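PDB 3VIU: phosphoribosylformylglycinamidine synthase 2 from Thermus thermophilus, which belongs to the PurM-like (AIR synthase-related) family and is modelled with adenosine-5'-diphosphate and magnesium bound. Local coordinates for residues A[592-602]-A[655-663]. Sequence-based numbering, arbitrary orientation.
Sequences PRLDLGREKAV and GEAPSRVLF
Ser659 and Glu599 make the direct hydrogen bond between the loop leading into strand 661-665 and the first turn of helix 596-611. Ser659 OG donates to Glu599 OE2 over 2.6 Å, meeting the carboxylate from above its plane, 55° out of it. Glu599 reaches the serine because CG lies anti to the backbone N (chi1 -176°) and the bend at chi2 (65°) brings OE2 to Ser659 OG and near Pro658 CB. On the helix side, Arg598 CG lies 3.8 Å from Ser659 CB, and one turn's length on, Val602 CG2 touches Ser659 O at 3.4 Å while its other methyl packs on Val661 CG2. Toward the chain start the contact turns apolar: the Leu594 and Pro658 side chains cross obliquely, with CD1 of the leucine 3.6 Å from Pro658 CG, and Pro592 CB sits 3.9 Å from Pro658 CD.

Two waters extend the polar link. The first accepts from Asp595 N and donates to Ser659 OG; the second accepts from Arg598 NH1 and donates to Ser659 O. Behind them, Asp595 N-caps the helix, its OD1 taking Arg598 N at 2.8 Å, and Arg660 NE donates to Ala657 O at 3.1 Å, from above the carbonyl plane. From helix 458-475, Arg471 forms a salt bridge with Glu599 OE2, and His464 touches Pro658.

The contact thus joins the start of helix 596-611 and the residues before it to the loop entering strand 661-665, inside a PurM-like C-terminal domain. With serine and arginine both directed at OE2, the buried carboxylate is probably stabilised as the anion, its charge balanced by Arg471.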
loop_
_atom_site.group_PDB
_atom_site.type_symbol
_atom_site.label_atom_id
_atom_site.label_comp_id
_atom_site.label_asym_id
_atom_site.label_seq_id
_atom_site.Cartn_x
_atom_site.Cartn_y
_atom_site.Cartn_z
ATOM N N PRO A 592 13.443 -11.804 13.700
ATOM C CA PRO A 592 13.051 -13.219 13.721
ATOM C C PRO A 592 13.309 -13.959 12.406
ATOM O O PRO A 592 13.032 -13.440 11.323
ATOM C CB PRO A 592 11.559 -13.161 14.056
ATOM C CG PRO A 592 11.438 -11.911 14.853
ATOM C CD PRO A 592 12.315 -10.943 14.088
ATOM N N ARG A 593 13.844 -15.172 12.498
ATOM C CA ARG A 593 14.081 -15.958 11.294
ATOM C C ARG A 593 12.719 -16.225 10.657
ATOM O O ARG A 593 11.699 -16.282 11.342
ATOM C CB ARG A 593 14.738 -17.301 11.620
ATOM C CG ARG A 593 16.172 -17.251 12.103
ATOM C CD ARG A 593 16.769 -18.654 12.029
ATOM N NE ARG A 593 17.333 -19.127 13.294
ATOM C CZ ARG A 593 16.642 -19.298 14.423
ATOM N NH1 ARG A 593 15.338 -19.032 14.470
ATOM N NH2 ARG A 593 17.258 -19.752 15.509
ATOM N N LEU A 594 12.710 -16.395 9.343
ATOM C CA LEU A 594 11.479 -16.653 8.620
ATOM C C LEU A 594 11.661 -17.843 7.682
ATOM O O LEU A 594 12.443 -17.789 6.728
ATOM C CB LEU A 594 11.075 -15.404 7.836
ATOM C CG LEU A 594 9.907 -15.464 6.850
ATOM C CD1 LEU A 594 8.660 -16.057 7.503
ATOM C CD2 LEU A 594 9.628 -14.050 6.354
ATOM N N ASP A 595 10.941 -18.917 7.985
ATOM C CA ASP A 595 10.962 -20.148 7.204
ATOM C C ASP A 595 9.771 -20.011 6.267
ATOM O O ASP A 595 8.622 -20.196 6.669
ATOM C CB ASP A 595 10.765 -21.361 8.130
ATOM C CG ASP A 595 10.731 -22.692 7.381
ATOM O OD1 ASP A 595 10.236 -22.733 6.235
ATOM O OD2 ASP A 595 11.185 -23.709 7.958
ATOM N N LEU A 596 10.049 -19.675 5.019
ATOM C CA LEU A 596 9.000 -19.501 4.041
ATOM C C LEU A 596 8.212 -20.775 3.791
ATOM O O LEU A 596 7.026 -20.716 3.475
ATOM C CB LEU A 596 9.597 -18.949 2.750
ATOM C CG LEU A 596 9.969 -17.473 2.951
ATOM C CD1 LEU A 596 10.933 -17.009 1.882
ATOM C CD2 LEU A 596 8.682 -16.633 2.953
ATOM N N GLY A 597 8.854 -21.927 3.954
ATOM C CA GLY A 597 8.156 -23.183 3.747
ATOM C C GLY A 597 7.106 -23.373 4.821
ATOM O O GLY A 597 5.971 -23.777 4.541
ATOM N N ARG A 598 7.480 -23.081 6.064
ATOM C CA ARG A 598 6.550 -23.212 7.171
ATOM C C ARG A 598 5.421 -22.193 6.984
ATOM O O ARG A 598 4.240 -22.529 7.124
ATOM C CB ARG A 598 7.271 -22.966 8.502
ATOM C CG ARG A 598 6.348 -22.870 9.710
ATOM C CD ARG A 598 5.628 -24.182 9.976
ATOM N NE ARG A 598 6.538 -25.216 10.462
ATOM C CZ ARG A 598 7.174 -25.169 11.628
ATOM N NH1 ARG A 598 7.006 -24.140 12.447
ATOM N NH2 ARG A 598 8.000 -26.148 11.967
ATOM N N GLU A 599 5.797 -20.955 6.655
ATOM C CA GLU A 599 4.836 -19.877 6.456
ATOM C C GLU A 599 3.735 -20.274 5.482
ATOM O O GLU A 599 2.551 -20.099 5.771
ATOM C CB GLU A 599 5.538 -18.615 5.941
ATOM C CG GLU A 599 4.598 -17.412 5.795
ATOM C CD GLU A 599 4.032 -16.924 7.125
ATOM O OE1 GLU A 599 2.802 -16.746 7.225
ATOM O OE2 GLU A 599 4.815 -16.708 8.070
ATOM N N LYS A 600 4.130 -20.814 4.334
ATOM C CA LYS A 600 3.173 -21.238 3.312
ATOM C C LYS A 600 2.256 -22.350 3.825
ATOM O O LYS A 600 1.040 -22.310 3.624
ATOM C CB LYS A 600 3.922 -21.714 2.058
ATOM C CG LYS A 600 3.031 -22.192 0.915
ATOM C CD LYS A 600 3.852 -22.412 -0.352
ATOM C CE LYS A 600 2.982 -22.757 -1.560
ATOM N NZ LYS A 600 2.425 -24.145 -1.519
ATOM N N ALA A 601 2.839 -23.342 4.486
ATOM C CA ALA A 601 2.066 -24.456 5.014
ATOM C C ALA A 601 1.071 -23.987 6.079
ATOM O O ALA A 601 -0.050 -24.488 6.149
ATOM C CB ALA A 601 3.005 -25.515 5.590
ATOM N N VAL A 602 1.478 -23.026 6.903
ATOM C CA VAL A 602 0.593 -22.506 7.942
ATOM C C VAL A 602 -0.569 -21.731 7.317
ATOM O O VAL A 602 -1.717 -21.864 7.756
ATOM C CB VAL A 602 1.355 -21.568 8.928
ATOM C CG1 VAL A 602 0.372 -20.882 9.862
ATOM C CG2 VAL A 602 2.359 -22.370 9.752
ATOM N N GLY A 655 8.206 -12.639 22.911
ATOM C CA GLY A 655 9.119 -12.778 21.791
ATOM C C GLY A 655 8.354 -12.864 20.489
ATOM O O GLY A 655 7.205 -13.312 20.470
ATOM N N GLU A 656 8.975 -12.445 19.394
ATOM C CA GLU A 656 8.287 -12.489 18.108
ATOM C C GLU A 656 8.812 -13.582 17.171
ATOM O O GLU A 656 9.993 -13.921 17.198
ATOM C CB GLU A 656 8.372 -11.110 17.443
ATOM C CG GLU A 656 8.170 -9.984 18.451
ATOM C CD GLU A 656 8.175 -8.592 17.836
ATOM O OE1 GLU A 656 8.837 -8.387 16.791
ATOM O OE2 GLU A 656 7.524 -7.698 18.419
ATOM N N ALA A 657 7.909 -14.141 16.366
ATOM C CA ALA A 657 8.235 -15.185 15.389
ATOM C C ALA A 657 7.089 -15.281 14.394
ATOM O O ALA A 657 5.922 -15.288 14.778
ATOM C CB ALA A 657 8.435 -16.534 16.073
ATOM N N PRO A 658 7.408 -15.368 13.095
ATOM C CA PRO A 658 6.381 -15.458 12.057
ATOM C C PRO A 658 5.768 -16.847 11.966
ATOM O O PRO A 658 6.134 -17.750 12.699
ATOM C CB PRO A 658 7.156 -15.112 10.799
ATOM C CG PRO A 658 8.445 -15.832 11.051
ATOM C CD PRO A 658 8.753 -15.442 12.496
ATOM N N SER A 659 4.815 -16.995 11.063
ATOM C CA SER A 659 4.173 -18.276 10.831
ATOM C C SER A 659 3.437 -18.867 12.032
ATOM O O SER A 659 3.264 -20.082 12.112
ATOM C CB SER A 659 5.224 -19.273 10.319
ATOM O OG SER A 659 5.986 -18.720 9.250
ATOM N N ARG A 660 2.999 -18.017 12.955
ATOM C CA ARG A 660 2.265 -18.481 14.132
ATOM C C ARG A 660 0.825 -17.953 14.126
ATOM O O ARG A 660 0.595 -16.749 13.985
ATOM C CB ARG A 660 2.988 -18.044 15.406
ATOM C CG ARG A 660 4.437 -18.526 15.466
ATOM C CD ARG A 660 5.026 -18.376 16.862
ATOM N NE ARG A 660 5.161 -16.977 17.258
ATOM C CZ ARG A 660 5.412 -16.575 18.499
ATOM N NH1 ARG A 660 5.553 -17.466 19.469
ATOM N NH2 ARG A 660 5.530 -15.284 18.766
ATOM N N VAL A 661 -0.139 -18.862 14.278
ATOM C CA VAL A 661 -1.560 -18.506 14.260
ATOM C C VAL A 661 -2.400 -19.132 15.376
ATOM O O VAL A 661 -2.291 -20.326 15.670
ATOM C CB VAL A 661 -2.217 -18.917 12.911
ATOM C CG1 VAL A 661 -3.707 -18.600 12.932
ATOM C CG2 VAL A 661 -1.543 -18.194 11.759
ATOM N N LEU A 662 -3.256 -18.308 15.970
ATOM C CA LEU A 662 -4.162 -18.739 17.028
ATOM C C LEU A 662 -5.561 -18.895 16.441
ATOM O O LEU A 662 -5.965 -18.112 15.587
ATOM C CB LEU A 662 -4.219 -17.691 18.138
ATOM C CG LEU A 662 -2.973 -17.439 18.987
ATOM C CD1 LEU A 662 -3.167 -16.192 19.862
ATOM C CD2 LEU A 662 -2.718 -18.662 19.841
ATOM N N PHE A 663 -6.302 -19.900 16.891
ATOM C CA PHE A 663 -7.671 -20.096 16.419
ATOM C C PHE A 663 -8.458 -20.962 17.389
ATOM O O PHE A 663 -7.881 -21.676 18.209
ATOM C CB PHE A 663 -7.694 -20.703 15.013
ATOM C CG PHE A 663 -7.361 -22.163 14.966
ATOM C CD1 PHE A 663 -8.363 -23.108 14.791
ATOM C CD2 PHE A 663 -6.051 -22.594 15.089
ATOM C CE1 PHE A 663 -8.065 -24.462 14.737
ATOM C CE2 PHE A 663 -5.743 -23.940 15.037
ATOM C CZ PHE A 663 -6.754 -24.877 14.860
HETATM O O HOH W 1 8.719 -19.009 9.727
HETATM O O HOH W 2 4.934 -22.061 12.861
#